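Local coordinates for protein beta-phenylalanine aminotransferase (Variovorax paradoxus, PDB 4AO9) that is a class-III aminotransferase with bound pyridoxal-5'-phosphate that probably moves the amino group of beta-phenylalanine to a keto acid, at residues L184-G187 / A188-P192; E215-G218 / P219-A222; K337-P341 / E342-A346. All coordinates share one frame; numbering follows the deposited sequence. Where two conformers were deposited one is given.

Interaction 1: residues L184-G187 / A188-P192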
loop_
_atom_site.group_PDB
_atom_site.type_symbol
_atom_site.label_atom_id
_atom_site.label_comp_id
_atom_site.label_asym_id
_atom_site.label_seq_id
_atom_site.Cartn_x
_atom_site.Cartn_y
_atom_site.Cartn_z
ATOM N N LEU A 184 -3.105 -0.183 -12.239
ATOM C CA LEU A 184 -2.709 0.780 -13.278
ATOM C C LEU A 184 -1.799 0.158 -14.328
ATOM O O LEU A 184 -0.665 0.593 -14.520
ATOM C CB LEU A 184 -2.023 2.000 -12.645
ATOM C CG LEU A 184 -2.860 2.900 -11.726
ATOM C CD1 LEU A 184 -1.930 3.849 -10.981
ATOM C CD2 LEU A 184 -3.908 3.692 -12.505
ATOM N N GLY A 185 -2.320 -0.839 -15.037
ATOM C CA GLY A 185 -1.552 -1.584 -16.033
ATOM C C GLY A 185 -2.199 -1.492 -17.398
ATOM O O GLY A 185 -3.426 -1.403 -17.508
ATOM N N PHE A 186 -1.372 -1.490 -18.436
ATOM C CA PHE A 186 -1.838 -1.319 -19.810
ATOM C C PHE A 186 -1.149 -2.259 -20.766
ATOM O O PHE A 186 0.066 -2.414 -20.717
ATOM C CB PHE A 186 -1.639 0.143 -20.238
ATOM C CG PHE A 186 -2.294 1.096 -19.289
ATOM C CD1 PHE A 186 -3.631 1.439 -19.453
ATOM C CD2 PHE A 186 -1.601 1.581 -18.173
ATOM C CE1 PHE A 186 -4.266 2.257 -18.530
ATOM C CE2 PHE A 186 -2.219 2.402 -17.260
ATOM C CZ PHE A 186 -3.567 2.740 -17.423
ATOM N N GLY A 187 -1.957 -2.917 -21.596
ATOM C CA GLY A 187 -1.472 -3.577 -22.806
ATOM C C GLY A 187 -1.714 -2.545 -23.883
ATOM O O GLY A 187 -1.284 -1.396 -23.739
ATOM N N ALA A 188 -2.418 -2.931 -24.953
ATOM C CA ALA A 188 -2.957 -1.968 -25.913
ATOM C C ALA A 188 -4.146 -1.198 -25.326
ATOM O O ALA A 188 -4.464 -0.087 -25.758
ATOM C CB ALA A 188 -3.367 -2.677 -27.209
ATOM N N ARG A 189 -4.794 -1.809 -24.333
ATOM C CA ARG A 189 -5.938 -1.235 -23.635
ATOM C C ARG A 189 -5.690 -1.361 -22.130
ATOM O O ARG A 189 -4.798 -2.096 -21.729
ATOM C CB ARG A 189 -7.206 -2.004 -24.013
ATOM C CG ARG A 189 -7.564 -1.947 -25.501
ATOM C CD ARG A 189 -8.712 -2.901 -25.829
ATOM N NE ARG A 189 -9.860 -2.699 -24.944
ATOM C CZ ARG A 189 -10.989 -2.084 -25.289
ATOM N NH1 ARG A 189 -11.154 -1.605 -26.519
ATOM N NH2 ARG A 189 -11.966 -1.955 -24.400
ATOM N N PRO A 190 -6.479 -0.655 -21.290
ATOM C CA PRO A 190 -6.315 -0.861 -19.851
ATOM C C PRO A 190 -6.550 -2.321 -19.483
ATOM O O PRO A 190 -7.460 -2.965 -20.033
ATOM C CB PRO A 190 -7.407 0.025 -19.249
ATOM C CG PRO A 190 -7.573 1.126 -20.256
ATOM C CD PRO A 190 -7.455 0.410 -21.578
ATOM N N SER A 191 -5.718 -2.832 -18.580
ATOM C CA SER A 191 -5.841 -4.211 -18.138
ATOM C C SER A 191 -7.141 -4.413 -17.362
ATOM O O SER A 191 -7.756 -3.446 -16.905
ATOM C CB SER A 191 -4.622 -4.610 -17.306
ATOM O OG SER A 191 -3.444 -4.433 -18.067
ATOM N N PRO A 192 -7.583 -5.682 -17.225
ATOM C CA PRO A 192 -8.863 -5.913 -16.552
ATOM C C PRO A 192 -8.968 -5.374 -15.120
ATOM O O PRO A 192 -10.073 -5.075 -14.668
ATOM C CB PRO A 192 -8.975 -7.444 -16.543
ATOM C CG PRO A 192 -8.183 -7.889 -17.689
ATOM C CD PRO A 192 -7.046 -6.923 -17.823
#
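Phe186 and Pro190 meet obliquely at the base of a tight reversal in the loop between strands 171-175 and 198-202. The phenyl ring brings its CD1-CE1 side against the proline: CD1 lies 3.6 Å from Pro190 CA, and CE1 reaches Pro190 CG at 3.9 Å. With CG beside the backbone N and anti to the carbonyl carbon (chi1 -55°), the ring is carried to the side where Pro190 lies, and it continues onto Val201 and, edge-to-face, Phe199 of strand 198-202. Cutting Phe186 back to an alanine removes the ring that Pro190, Val201 and Phe199 share, and is likely to open a gap between the loop and strand 198-202. The backbones of Phe186 and Pro190 form a single bridge, flanked by two hydrogen bonds. Ser191 N donates to Gly185 O at 2.9 Å, almost straight at 171°, while Gly187 N reaches Arg189 O at 3.0 Å with a more bent N-H. Thr194 OG1 is also hydrogen-bonded to Gly185 O, so that carbonyl has a second partner. The chemistry thus divides: backbone amides close the turn, whereas its apolar side chains fasten it to the neighbouring strand.

Interaction 2: residues E215-G218 / P219-A222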
loop_
_atom_site.group_PDB
_atom_site.type_symbol
_atom_site.label_atom_id
_atom_site.label_comp_id
_atom_site.label_asym_id
_atom_site.label_seq_id
_atom_site.Cartn_x
_atom_site.Cartn_y
_atom_site.Cartn_z
ATOM N N GLU A 215 -1.981 17.008 -28.647
ATOM C CA GLU A 215 -2.479 18.294 -29.159
ATOM C C GLU A 215 -3.968 18.222 -29.522
ATOM O O GLU A 215 -4.743 19.131 -29.198
ATOM C CB GLU A 215 -1.651 18.765 -30.364
ATOM C CG GLU A 215 -0.209 19.144 -30.030
ATOM C CD GLU A 215 0.619 19.438 -31.274
ATOM O OE1 GLU A 215 0.101 20.112 -32.191
ATOM O OE2 GLU A 215 1.789 19.003 -31.334
ATOM N N ARG A 216 -4.366 17.124 -30.170
ATOM C CA ARG A 216 -5.760 16.952 -30.587
ATOM C C ARG A 216 -6.729 16.979 -29.403
ATOM O O ARG A 216 -7.806 17.560 -29.493
ATOM C CB ARG A 216 -5.925 15.644 -31.360
ATOM C CG ARG A 216 -7.348 15.349 -31.829
ATOM C CD ARG A 216 -7.377 14.012 -32.572
ATOM N NE ARG A 216 -8.740 13.532 -32.782
ATOM C CZ ARG A 216 -9.136 12.269 -32.613
ATOM N NH1 ARG A 216 -8.282 11.333 -32.209
ATOM N NH2 ARG A 216 -10.403 11.940 -32.838
ATOM N N HIS A 217 -6.334 16.350 -28.297
ATOM C CA HIS A 217 -7.191 16.280 -27.117
ATOM C C HIS A 217 -6.755 17.258 -26.032
ATOM O O HIS A 217 -7.143 17.097 -24.863
ATOM C CB HIS A 217 -7.161 14.876 -26.505
ATOM C CG HIS A 217 -7.628 13.787 -27.417
ATOM N ND1 HIS A 217 -6.778 13.125 -28.275
ATOM C CD2 HIS A 217 -8.841 13.201 -27.558
ATOM C CE1 HIS A 217 -7.450 12.192 -28.925
ATOM N NE2 HIS A 217 -8.706 12.222 -28.515
ATOM N N GLY A 218 -5.960 18.263 -26.406
ATOM C CA GLY A 218 -5.294 19.134 -25.439
ATOM C C GLY A 218 -6.078 19.565 -24.206
ATOM O O GLY A 218 -5.651 19.311 -23.070
ATOM N N PRO A 219 -7.241 20.207 -24.407
ATOM C CA PRO A 219 -7.989 20.776 -23.287
ATOM C C PRO A 219 -8.509 19.731 -22.302
ATOM O O PRO A 219 -8.853 20.074 -21.160
ATOM C CB PRO A 219 -9.166 21.487 -23.975
ATOM C CG PRO A 219 -8.668 21.771 -25.351
ATOM C CD PRO A 219 -7.827 20.590 -25.708
ATOM N N GLU A 220 -8.556 18.473 -22.727
ATOM C CA GLU A 220 -9.061 17.410 -21.857
ATOM C C GLU A 220 -7.995 16.736 -21.020
ATOM O O GLU A 220 -8.323 16.018 -20.062
ATOM C CB GLU A 220 -9.764 16.330 -22.684
ATOM C CG GLU A 220 -11.031 16.804 -23.369
ATOM C CD GLU A 220 -11.746 15.666 -24.076
ATOM O OE1 GLU A 220 -11.316 15.306 -25.178
ATOM O OE2 GLU A 220 -12.718 15.133 -23.498
ATOM N N ILE A 221 -6.727 16.932 -21.381
ATOM C CA ILE A 221 -5.656 16.107 -20.808
ATOM C C ILE A 221 -5.087 16.714 -19.536
ATOM O O ILE A 221 -4.471 17.784 -19.569
ATOM C CB ILE A 221 -4.535 15.809 -21.829
ATOM C CG1 ILE A 221 -5.105 14.997 -23.000
ATOM C CG2 ILE A 221 -3.398 15.033 -21.143
ATOM C CD1 ILE A 221 -4.178 14.926 -24.193
ATOM N N ALA A 222 -5.309 16.024 -18.417
ATOM C CA ALA A 222 -4.788 16.453 -17.126
ATOM C C ALA A 222 -3.317 16.110 -16.997
ATOM O O ALA A 222 -2.539 16.861 -16.395
ATOM C CB ALA A 222 -5.563 15.765 -15.994
#
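His217, Gly218, Glu220 and Ile221 form the helix-to-strand return of a beta-alpha-beta crossover, strand 198-202, helix 207-216, strand 221-226, leading into the largely parallel sheet of this aminotransferase. A short 3-10 turn makes the passage, and backbone hydrogen bonds define it. Glu220 N donates to His217 O at 2.9 Å, and Ile221 N donates to Gly218 O at 3.1 Å. Both are i to i+3 bonds, and they differ in direction: the first donor is tilted 31° from the carbonyl plane of His217, whereas the second sits well above that of Gly218. His217 is the first residue to leave the helical conformation, and Gly218 N still reaches back to Glu215 O, so the two turns follow without a break.

Apolar contact comes from Ile221, whose side chain points back at the turn. Its CG1 branch, beside the backbone N and anti to the carbonyl carbon (chi1 -63°), lies alongside the carbonyl of His217; CD1 rests 3.8 Å from His217 CB, and CG1 is 3.5 Å from His217 O. The same side chain touches Val173 of strand 171-175, so the turn is seated on the sheet.

His217 and Glu220 approach each other without a bond between them. His217 ND1 is hydrogen-bonded to Gln213 O one helical turn back, which helps to set the rotation of the imidazole. Its CD2 edge is then turned to the carboxylate of Glu220, the two planes 28° apart, with Glu220 OE1 near the ring plane and 4.0 Å from His217 CD2.

Interaction 3: residues K337-P341 / E342-A346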
loop_
_atom_site.group_PDB
_atom_site.type_symbol
_atom_site.label_atom_id
_atom_site.label_comp_id
_atom_site.label_asym_id
_atom_site.label_seq_id
_atom_site.Cartn_x
_atom_site.Cartn_y
_atom_site.Cartn_z
ATOM N N LYS A 337 24.029 4.745 3.476
ATOM C CA LYS A 337 25.136 3.829 3.794
ATOM C C LYS A 337 25.492 2.863 2.672
ATOM O O LYS A 337 26.641 2.399 2.596
ATOM C CB LYS A 337 24.857 3.045 5.084
ATOM C CG LYS A 337 24.708 3.917 6.321
ATOM C CD LYS A 337 24.417 3.088 7.562
ATOM C CE LYS A 337 24.236 3.972 8.793
ATOM N NZ LYS A 337 24.118 3.153 10.036
ATOM N N LEU A 338 24.526 2.553 1.808
ATOM C CA LEU A 338 24.715 1.497 0.821
ATOM C C LEU A 338 24.454 1.939 -0.607
ATOM O O LEU A 338 25.372 1.977 -1.419
ATOM C CB LEU A 338 23.847 0.279 1.165
ATOM C CG LEU A 338 24.184 -0.434 2.475
ATOM C CD1 LEU A 338 23.153 -1.490 2.792
ATOM C CD2 LEU A 338 25.587 -1.039 2.378
ATOM N N PHE A 339 23.207 2.270 -0.922
ATOM C CA PHE A 339 22.875 2.642 -2.290
ATOM C C PHE A 339 22.876 4.147 -2.454
ATOM O O PHE A 339 21.835 4.779 -2.678
ATOM C CB PHE A 339 21.540 2.036 -2.723
ATOM C CG PHE A 339 21.336 2.031 -4.221
ATOM C CD1 PHE A 339 22.193 1.313 -5.051
ATOM C CD2 PHE A 339 20.291 2.746 -4.799
ATOM C CE1 PHE A 339 22.010 1.298 -6.431
ATOM C CE2 PHE A 339 20.101 2.740 -6.180
ATOM C CZ PHE A 339 20.963 2.009 -6.998
ATOM N N THR A 340 24.073 4.712 -2.326
ATOM C CA THR A 340 24.311 6.135 -2.497
ATOM C C THR A 340 24.223 6.492 -3.980
ATOM O O THR A 340 24.173 5.597 -4.824
ATOM C CB THR A 340 25.731 6.464 -2.014
ATOM O OG1 THR A 340 26.667 5.658 -2.748
ATOM C CG2 THR A 340 25.863 6.170 -0.521
ATOM N N PRO A 341 24.187 7.800 -4.310
ATOM C CA PRO A 341 24.214 8.147 -5.728
ATOM C C PRO A 341 25.440 7.549 -6.432
ATOM O O PRO A 341 25.333 7.047 -7.558
ATOM C CB PRO A 341 24.276 9.674 -5.699
ATOM C CG PRO A 341 23.509 10.029 -4.450
ATOM C CD PRO A 341 23.933 8.979 -3.457
ATOM N N GLU A 342 26.586 7.570 -5.755
ATOM C CA GLU A 342 27.813 6.992 -6.301
ATOM C C GLU A 342 27.677 5.492 -6.576
ATOM O O GLU A 342 28.089 5.006 -7.632
ATOM C CB GLU A 342 28.990 7.269 -5.361
ATOM C CG GLU A 342 29.409 8.744 -5.285
ATOM C CD GLU A 342 28.463 9.657 -4.483
ATOM O OE1 GLU A 342 27.630 9.176 -3.674
ATOM O OE2 GLU A 342 28.571 10.893 -4.668
ATOM N N ALA A 343 27.087 4.765 -5.627
ATOM C CA ALA A 343 26.833 3.337 -5.787
ATOM C C ALA A 343 25.881 3.040 -6.941
ATOM O O ALA A 343 26.047 2.040 -7.645
ATOM C CB ALA A 343 26.301 2.758 -4.500
ATOM N N ALA A 344 24.876 3.898 -7.128
ATOM C CA ALA A 344 23.949 3.736 -8.237
ATOM C C ALA A 344 24.677 3.847 -9.578
ATOM O O ALA A 344 24.427 3.049 -10.487
ATOM C CB ALA A 344 22.803 4.751 -8.140
ATOM N N GLY A 345 25.581 4.820 -9.685
ATOM C CA GLY A 345 26.426 4.987 -10.871
ATOM C C GLY A 345 27.314 3.777 -11.113
ATOM O O GLY A 345 27.404 3.276 -12.242
ATOM N N ALA A 346 27.943 3.283 -10.049
ATOM C CA ALA A 346 28.854 2.151 -10.170
ATOM C C ALA A 346 28.122 0.863 -10.556
ATOM O O ALA A 346 28.596 0.096 -11.396
ATOM C CB ALA A 346 29.666 1.969 -8.894
#
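The Phe339 ring lies obliquely against the first turn of helix 341-365, its far end against Ala344: CZ is 3.5 Å from Ala344 CB, and CE1 is 3.6 Å from Ala344 CA. Tyr288 packs against the same phenyl group in an edge-to-face pair. The contact is an N-cap, with Thr340 as the capping residue and Pro341 as the first residue of the helix. Phe339 is the centre of an inverse gamma turn just before the cap, closed by a weak bond from Thr340 N to Leu338 O. Because its CG is anti to the backbone N (chi1 -163°), the ring swings forward along the helix start and covers the small side chain of Ala344.

At a helix start the first amides have no preceding carbonyl in the helix to receive them, and here the cap supplies acceptors. Thr340 OG1 takes the N-H of Ala343 at 3.0 Å, with an angle of 160° at the hydrogen. The hydroxyl can do so because it stands between the backbone N and the carbonyl carbon (chi1 57°), leaving the methyl CG2 anti to that carbon. Regular helical bonding then begins, Ala344 N donating to Thr340 O at 2.9 Å and Gly345 N to Pro341 O. Proline fits this first position, where its missing N-H costs no helical bond.

On the flank, Glu342 curls back across Pro341, which itself packs on Arg139 of helix 129-139. Glu342 OE1 comes to rest 3.7 Å from both Thr340 CB and Pro341 CD.

How the interactions relate
All three interactions are local reversals or junctions, yet each joins different elements. Interaction 1 is largely a surface contact, a loop reversal set against strand 198-202 by Phe186 and Pro190; interactions 2 and 3 are partly buried and mark where a helix ends and where one begins. The first two attach to the same large sheet, their centres about 21 Å apart, whereas interaction 3 lies across the chain's centre from interaction 1, about 34 Å between centres. Chemistry follows place: cross-turn amide bonds in 184-192, 3-10 bonds with an isoleucine anchor in 215-222, and a side-chain hydroxyl cap in 337-346.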